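Local coordinates for putative TIM-barrel metal-dependent hydrolase (Mycobacterium avium subsp. paratuberculosis S397, PDB 4DZI), which is probably a metal-dependent hydrolase of the amidohydrolase superfamily, built as a TIM barrel with a site for two metal ions, at residues C[339-353]-C[376-389]. Residues are numbered along the deposited sequence; the frame is centred on the assembly and turned at random. Where two conformers were deposited one is given.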
loop_
_atom_site.group_PDB
_atom_site.type_symbol
_atom_site.label_atom_id
_atom_site.label_comp_id
_atom_site.label_asym_id
_atom_site.label_seq_id
_atom_site.Cartn_x
_atom_site.Cartn_y
_atom_site.Cartn_z
ATOM N N LEU C 339 -17.833 -9.017 9.160
ATOM C CA LEU C 339 -18.528 -7.938 9.881
ATOM C C LEU C 339 -18.514 -8.068 11.414
ATOM O O LEU C 339 -18.314 -7.078 12.124
ATOM C CB LEU C 339 -19.944 -7.725 9.315
ATOM C CG LEU C 339 -19.921 -7.381 7.816
ATOM C CD1 LEU C 339 -21.341 -7.212 7.294
ATOM C CD2 LEU C 339 -19.091 -6.137 7.514
ATOM N N PRO C 340 -18.687 -9.294 11.935
ATOM C CA PRO C 340 -18.451 -9.524 13.360
ATOM C C PRO C 340 -17.062 -9.051 13.782
ATOM O O PRO C 340 -16.905 -8.386 14.802
ATOM C CB PRO C 340 -18.577 -11.050 13.491
ATOM C CG PRO C 340 -19.530 -11.423 12.406
ATOM C CD PRO C 340 -19.194 -10.501 11.256
ATOM N N GLU C 341 -16.041 -9.381 13.008
ATOM C CA GLU C 341 -14.696 -8.940 13.368
ATOM C C GLU C 341 -14.588 -7.431 13.291
ATOM O O GLU C 341 -14.007 -6.801 14.159
ATOM C CB GLU C 341 -13.639 -9.595 12.461
ATOM C CG GLU C 341 -12.236 -9.040 12.643
ATOM C CD GLU C 341 -11.597 -9.442 13.967
ATOM O OE1 GLU C 341 -12.028 -10.459 14.552
ATOM O OE2 GLU C 341 -10.658 -8.746 14.423
ATOM N N LEU C 342 -15.147 -6.833 12.234
ATOM C CA LEU C 342 -15.087 -5.384 12.115
ATOM C C LEU C 342 -15.715 -4.742 13.354
ATOM O O LEU C 342 -15.211 -3.754 13.863
ATOM C CB LEU C 342 -15.835 -4.907 10.831
ATOM C CG LEU C 342 -15.755 -3.401 10.522
ATOM C CD1 LEU C 342 -14.314 -2.908 10.384
ATOM C CD2 LEU C 342 -16.550 -3.080 9.256
ATOM N N ALA C 343 -16.841 -5.295 13.824
ATOM C CA ALA C 343 -17.549 -4.695 14.979
ATOM C C ALA C 343 -16.658 -4.779 16.213
ATOM O O ALA C 343 -16.591 -3.877 17.068
ATOM C CB ALA C 343 -18.871 -5.421 15.226
ATOM N N ARG C 344 -15.918 -5.874 16.280
ATOM C CA ARG C 344 -14.965 -6.027 17.384
ATOM C C ARG C 344 -13.911 -4.938 17.372
ATOM O O ARG C 344 -13.538 -4.397 18.425
ATOM C CB ARG C 344 -14.311 -7.401 17.320
ATOM C CG ARG C 344 -15.226 -8.503 17.844
ATOM C CD ARG C 344 -14.476 -9.773 18.228
ATOM N NE ARG C 344 -13.950 -10.468 17.059
ATOM C CZ ARG C 344 -14.643 -11.340 16.333
ATOM N NH1 ARG C 344 -15.897 -11.630 16.651
ATOM N NH2 ARG C 344 -14.081 -11.920 15.284
ATOM N N VAL C 345 -13.469 -4.586 16.165
ATOM C CA VAL C 345 -12.405 -3.604 15.984
ATOM C C VAL C 345 -12.824 -2.138 16.065
ATOM O O VAL C 345 -12.156 -1.341 16.731
ATOM C CB VAL C 345 -11.717 -3.867 14.638
ATOM C CG1 VAL C 345 -10.780 -2.736 14.267
ATOM C CG2 VAL C 345 -10.982 -5.188 14.714
ATOM N N ILE C 346 -13.899 -1.754 15.356
ATOM C CA ILE C 346 -14.279 -0.355 15.363
ATOM C C ILE C 346 -15.540 -0.047 16.149
ATOM O O ILE C 346 -15.824 1.124 16.406
ATOM C CB ILE C 346 -14.434 0.213 13.932
ATOM C CG1 ILE C 346 -15.605 -0.451 13.210
ATOM C CG2 ILE C 346 -13.143 0.030 13.143
ATOM C CD1 ILE C 346 -15.964 0.193 11.872
ATOM N N GLY C 347 -16.279 -1.093 16.527
ATOM C CA GLY C 347 -17.552 -0.923 17.258
ATOM C C GLY C 347 -18.716 -1.059 16.290
ATOM O O GLY C 347 -18.673 -0.517 15.163
ATOM N N VAL C 348 -19.758 -1.780 16.697
ATOM C CA VAL C 348 -20.879 -1.968 15.816
ATOM C C VAL C 348 -21.510 -0.620 15.420
ATOM O O VAL C 348 -22.126 -0.512 14.338
ATOM C CB VAL C 348 -21.917 -2.876 16.474
ATOM C CG1 VAL C 348 -22.499 -2.192 17.702
ATOM C CG2 VAL C 348 -22.989 -3.264 15.480
ATOM N N ASP C 349 -21.349 0.401 16.268
ATOM C CA ASP C 349 -21.984 1.687 15.973
ATOM C C ASP C 349 -21.346 2.429 14.803
ATOM O O ASP C 349 -21.895 3.422 14.310
ATOM C CB ASP C 349 -22.001 2.593 17.208
ATOM C CG ASP C 349 -20.600 2.903 17.717
ATOM O OD1 ASP C 349 -19.905 1.962 18.180
ATOM O OD2 ASP C 349 -20.201 4.082 17.646
ATOM N N LYS C 350 -20.182 1.964 14.332
ATOM C CA LYS C 350 -19.514 2.647 13.239
ATOM C C LYS C 350 -19.685 1.944 11.892
ATOM O O LYS C 350 -19.148 2.417 10.871
ATOM C CB LYS C 350 -18.014 2.801 13.568
ATOM C CG LYS C 350 -17.785 3.828 14.689
ATOM C CD LYS C 350 -18.430 5.168 14.345
ATOM C CE LYS C 350 -17.788 6.329 15.083
ATOM N NZ LYS C 350 -18.385 6.472 16.426
ATOM N N ILE C 351 -20.434 0.840 11.881
ATOM C CA ILE C 351 -20.621 0.062 10.646
ATOM C C ILE C 351 -21.882 0.550 9.930
ATOM O O ILE C 351 -22.959 0.601 10.529
ATOM C CB ILE C 351 -20.719 -1.435 10.962
ATOM C CG1 ILE C 351 -19.400 -1.923 11.566
ATOM C CG2 ILE C 351 -21.058 -2.237 9.717
ATOM C CD1 ILE C 351 -19.449 -3.396 11.961
ATOM N N LEU C 352 -21.716 0.936 8.667
ATOM C CA LEU C 352 -22.835 1.427 7.878
ATOM C C LEU C 352 -23.246 0.524 6.743
ATOM O O LEU C 352 -22.420 0.067 5.939
ATOM C CB LEU C 352 -22.492 2.798 7.286
ATOM C CG LEU C 352 -22.214 3.943 8.261
ATOM C CD1 LEU C 352 -21.692 5.192 7.584
ATOM C CD2 LEU C 352 -23.534 4.257 8.972
ATOM N N PHE C 353 -24.545 0.314 6.602
ATOM C CA PHE C 353 -25.067 -0.269 5.374
ATOM C C PHE C 353 -25.041 0.686 4.179
ATOM O O PHE C 353 -25.535 1.817 4.254
ATOM C CB PHE C 353 -26.494 -0.765 5.637
ATOM C CG PHE C 353 -27.383 -0.745 4.433
ATOM C CD1 PHE C 353 -27.170 -1.602 3.362
ATOM C CD2 PHE C 353 -28.449 0.145 4.389
ATOM C CE1 PHE C 353 -28.026 -1.574 2.262
ATOM C CE2 PHE C 353 -29.297 0.190 3.292
ATOM C CZ PHE C 353 -29.107 -0.689 2.245
ATOM N N PHE C 376 -25.594 -10.930 14.061
ATOM C CA PHE C 376 -25.891 -9.761 14.887
ATOM C C PHE C 376 -27.301 -9.852 15.478
ATOM O O PHE C 376 -28.187 -10.384 14.842
ATOM C CB PHE C 376 -25.815 -8.513 14.012
ATOM C CG PHE C 376 -24.410 -8.110 13.658
ATOM C CD1 PHE C 376 -23.674 -7.315 14.517
ATOM C CD2 PHE C 376 -23.843 -8.521 12.453
ATOM C CE1 PHE C 376 -22.362 -6.944 14.202
ATOM C CE2 PHE C 376 -22.533 -8.154 12.130
ATOM C CZ PHE C 376 -21.809 -7.366 13.006
ATOM N N SER C 377 -27.480 -9.246 16.649
ATOM C CA SER C 377 -28.818 -9.116 17.246
ATOM C C SER C 377 -29.728 -8.240 16.401
ATOM O O SER C 377 -29.278 -7.406 15.596
ATOM C CB SER C 377 -28.718 -8.514 18.638
ATOM O OG SER C 377 -28.247 -7.185 18.573
ATOM N N GLU C 378 -31.025 -8.409 16.607
ATOM C CA GLU C 378 -32.014 -7.632 15.855
ATOM C C GLU C 378 -31.740 -6.133 16.065
ATOM O O GLU C 378 -31.868 -5.339 15.133
ATOM C CB GLU C 378 -33.428 -7.986 16.343
ATOM C CG GLU C 378 -34.528 -7.469 15.442
ATOM C CD GLU C 378 -35.920 -7.782 15.973
ATOM O OE1 GLU C 378 -36.023 -8.512 16.983
ATOM O OE2 GLU C 378 -36.897 -7.290 15.372
ATOM N N SER C 379 -31.395 -5.727 17.275
ATOM C CA SER C 379 -31.159 -4.312 17.514
ATOM C C SER C 379 -29.851 -3.805 16.919
ATOM O O SER C 379 -29.774 -2.641 16.523
ATOM C CB SER C 379 -31.275 -3.927 18.991
ATOM O OG SER C 379 -30.366 -4.657 19.767
ATOM N N ASP C 380 -28.820 -4.653 16.855
ATOM C CA ASP C 380 -27.616 -4.255 16.128
ATOM C C ASP C 380 -27.848 -4.135 14.615
ATOM O O ASP C 380 -27.230 -3.289 13.961
ATOM C CB ASP C 380 -26.423 -5.235 16.409
ATOM C CG ASP C 380 -25.733 -4.964 17.742
ATOM O OD1 ASP C 380 -25.988 -3.913 18.373
ATOM O OD2 ASP C 380 -24.907 -5.805 18.153
ATOM N N ILE C 381 -28.695 -4.998 14.062
ATOM C CA ILE C 381 -29.057 -4.886 12.640
ATOM C C ILE C 381 -29.740 -3.553 12.393
ATOM O O ILE C 381 -29.466 -2.887 11.401
ATOM C CB ILE C 381 -29.908 -6.064 12.154
ATOM C CG1 ILE C 381 -29.048 -7.328 12.181
ATOM C CG2 ILE C 381 -30.445 -5.821 10.742
ATOM C CD1 ILE C 381 -29.806 -8.620 11.994
ATOM N N ARG C 382 -30.612 -3.141 13.314
ATOM C CA ARG C 382 -31.260 -1.814 13.198
ATOM C C ARG C 382 -30.243 -0.677 13.218
ATOM O O ARG C 382 -30.412 0.322 12.509
ATOM C CB ARG C 382 -32.341 -1.660 14.286
ATOM C CG ARG C 382 -32.838 -0.237 14.589
ATOM C CD ARG C 382 -33.777 0.290 13.516
ATOM N NE ARG C 382 -34.359 1.583 13.870
ATOM C CZ ARG C 382 -35.630 1.766 14.241
ATOM N NH1 ARG C 382 -36.467 0.732 14.334
ATOM N NH2 ARG C 382 -36.064 2.997 14.508
ATOM N N LYS C 383 -29.125 -0.835 13.943
ATOM C CA LYS C 383 -28.104 0.200 13.933
ATOM C C LYS C 383 -27.429 0.224 12.578
ATOM O O LYS C 383 -27.255 1.283 11.976
ATOM C CB LYS C 383 -27.013 -0.040 14.993
ATOM C CG LYS C 383 -27.512 0.109 16.422
ATOM C CD LYS C 383 -26.360 -0.139 17.380
ATOM C CE LYS C 383 -26.802 0.289 18.782
ATOM N NZ LYS C 383 -25.697 0.299 19.782
ATOM N N ILE C 384 -27.013 -0.952 12.114
ATOM C CA ILE C 384 -26.256 -1.042 10.854
ATOM C C ILE C 384 -27.097 -0.602 9.652
ATOM O O ILE C 384 -26.617 0.117 8.749
ATOM C CB ILE C 384 -25.736 -2.471 10.666
ATOM C CG1 ILE C 384 -24.648 -2.731 11.730
ATOM C CG2 ILE C 384 -25.135 -2.653 9.281
ATOM C CD1 ILE C 384 -24.221 -4.181 11.786
ATOM N N MET C 385 -28.364 -1.000 9.646
ATOM C CA MET C 385 -29.238 -0.668 8.514
ATOM C C MET C 385 -29.879 0.710 8.513
ATOM O O MET C 385 -30.388 1.163 7.488
ATOM C CB MET C 385 -30.356 -1.722 8.409
ATOM C CG MET C 385 -29.870 -3.146 8.172
ATOM S SD MET C 385 -28.884 -3.366 6.655
ATOM C CE MET C 385 -30.054 -3.011 5.357
ATOM N N ARG C 386 -29.859 1.379 9.654
ATOM C CA ARG C 386 -30.561 2.642 9.763
ATOM C C ARG C 386 -29.966 3.642 10.752
ATOM O O ARG C 386 -29.639 4.763 10.398
ATOM C CB ARG C 386 -32.004 2.328 10.153
ATOM C CG ARG C 386 -32.841 3.562 10.319
ATOM C CD ARG C 386 -34.257 3.192 10.687
ATOM N NE ARG C 386 -34.919 4.466 10.911
ATOM C CZ ARG C 386 -35.479 5.231 9.970
ATOM N NH1 ARG C 386 -35.558 4.844 8.694
ATOM N NH2 ARG C 386 -35.973 6.417 10.312
ATOM N N ASP C 387 -29.832 3.252 12.023
ATOM C CA ASP C 387 -29.557 4.301 12.992
ATOM C C ASP C 387 -28.120 4.801 13.048
ATOM O O ASP C 387 -27.870 5.956 13.430
ATOM C CB ASP C 387 -30.047 3.869 14.352
ATOM C CG ASP C 387 -31.568 3.839 14.404
ATOM O OD1 ASP C 387 -32.194 4.765 13.856
ATOM O OD2 ASP C 387 -32.127 2.906 14.970
ATOM N N ASN C 388 -27.150 3.964 12.675
ATOM C CA ASN C 388 -25.795 4.487 12.671
ATOM C C ASN C 388 -25.642 5.619 11.661
ATOM O O ASN C 388 -24.895 6.552 11.886
ATOM C CB ASN C 388 -24.797 3.398 12.306
ATOM C CG ASN C 388 -24.664 2.353 13.406
ATOM O OD1 ASN C 388 -25.050 2.579 14.552
ATOM N ND2 ASN C 388 -24.112 1.210 13.059
ATOM N N ALA C 389 -26.308 5.504 10.518
ATOM C CA ALA C 389 -26.257 6.559 9.489
ATOM C C ALA C 389 -26.876 7.850 10.041
ATOM O O ALA C 389 -26.389 8.927 9.773
ATOM C CB ALA C 389 -26.989 6.122 8.233
#
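Phe376 reaches across to helix 339-346 with the far edge of its ring: Ala343 CB lies 3.9 Å from CE1, near the ring plane, and Leu339 CB packs against CE2. The small methyl of Ala343 lets the ring edge come close to the helix. Ile384 CD1, from the same segment, sits over the centre of one face of this ring. Ser377 caps the next helix, its OG accepting from Asp380 N, while the side chain of Asp380 crosses Val348 at about a right angle, its carboxylate carbon CG 3.9 Å from Val348 CG2. That methyl stands anti to the backbone N, where it also meets Phe376 CE1 and Ile384 CD1. Ile384 runs alongside Ile351, both branched chains pointing the same way. The whole is a piece of the TIM-barrel scaffold: helix 378-393 packs on the chain leading from helix 339-346 to Phe353, whose backbone hydrogen-bonds with Val12 of strand 9-15 and whose side chain lies about 11 Å from a cadmium ion. The helix widens into a pi-type turn at 383-387, where Asn388 N bonds to Lys383 O; Ile384 O accepts from Phe353 N (3.0 Å). Met385, bent at chi2 (-59°) and chi3 (-65°), folds its CE over the centre of the Phe353 ring, a CH-pi contact at 3.6 Å from the centroid, with SD more oblique in a Met-aromatic contact. The buried Asn388 ties down the turn at 348-351 with one amide nitrogen, an NH2 able to serve two backbone carbonyls: ND2 donates almost straight to Ile351 O (2.8 Å, 168°), in its own amide plane, and weakly to Val348 O. Beyond it, Ala389 is small enough for Leu352 CD2 to approach its backbone N to 3.4 Å.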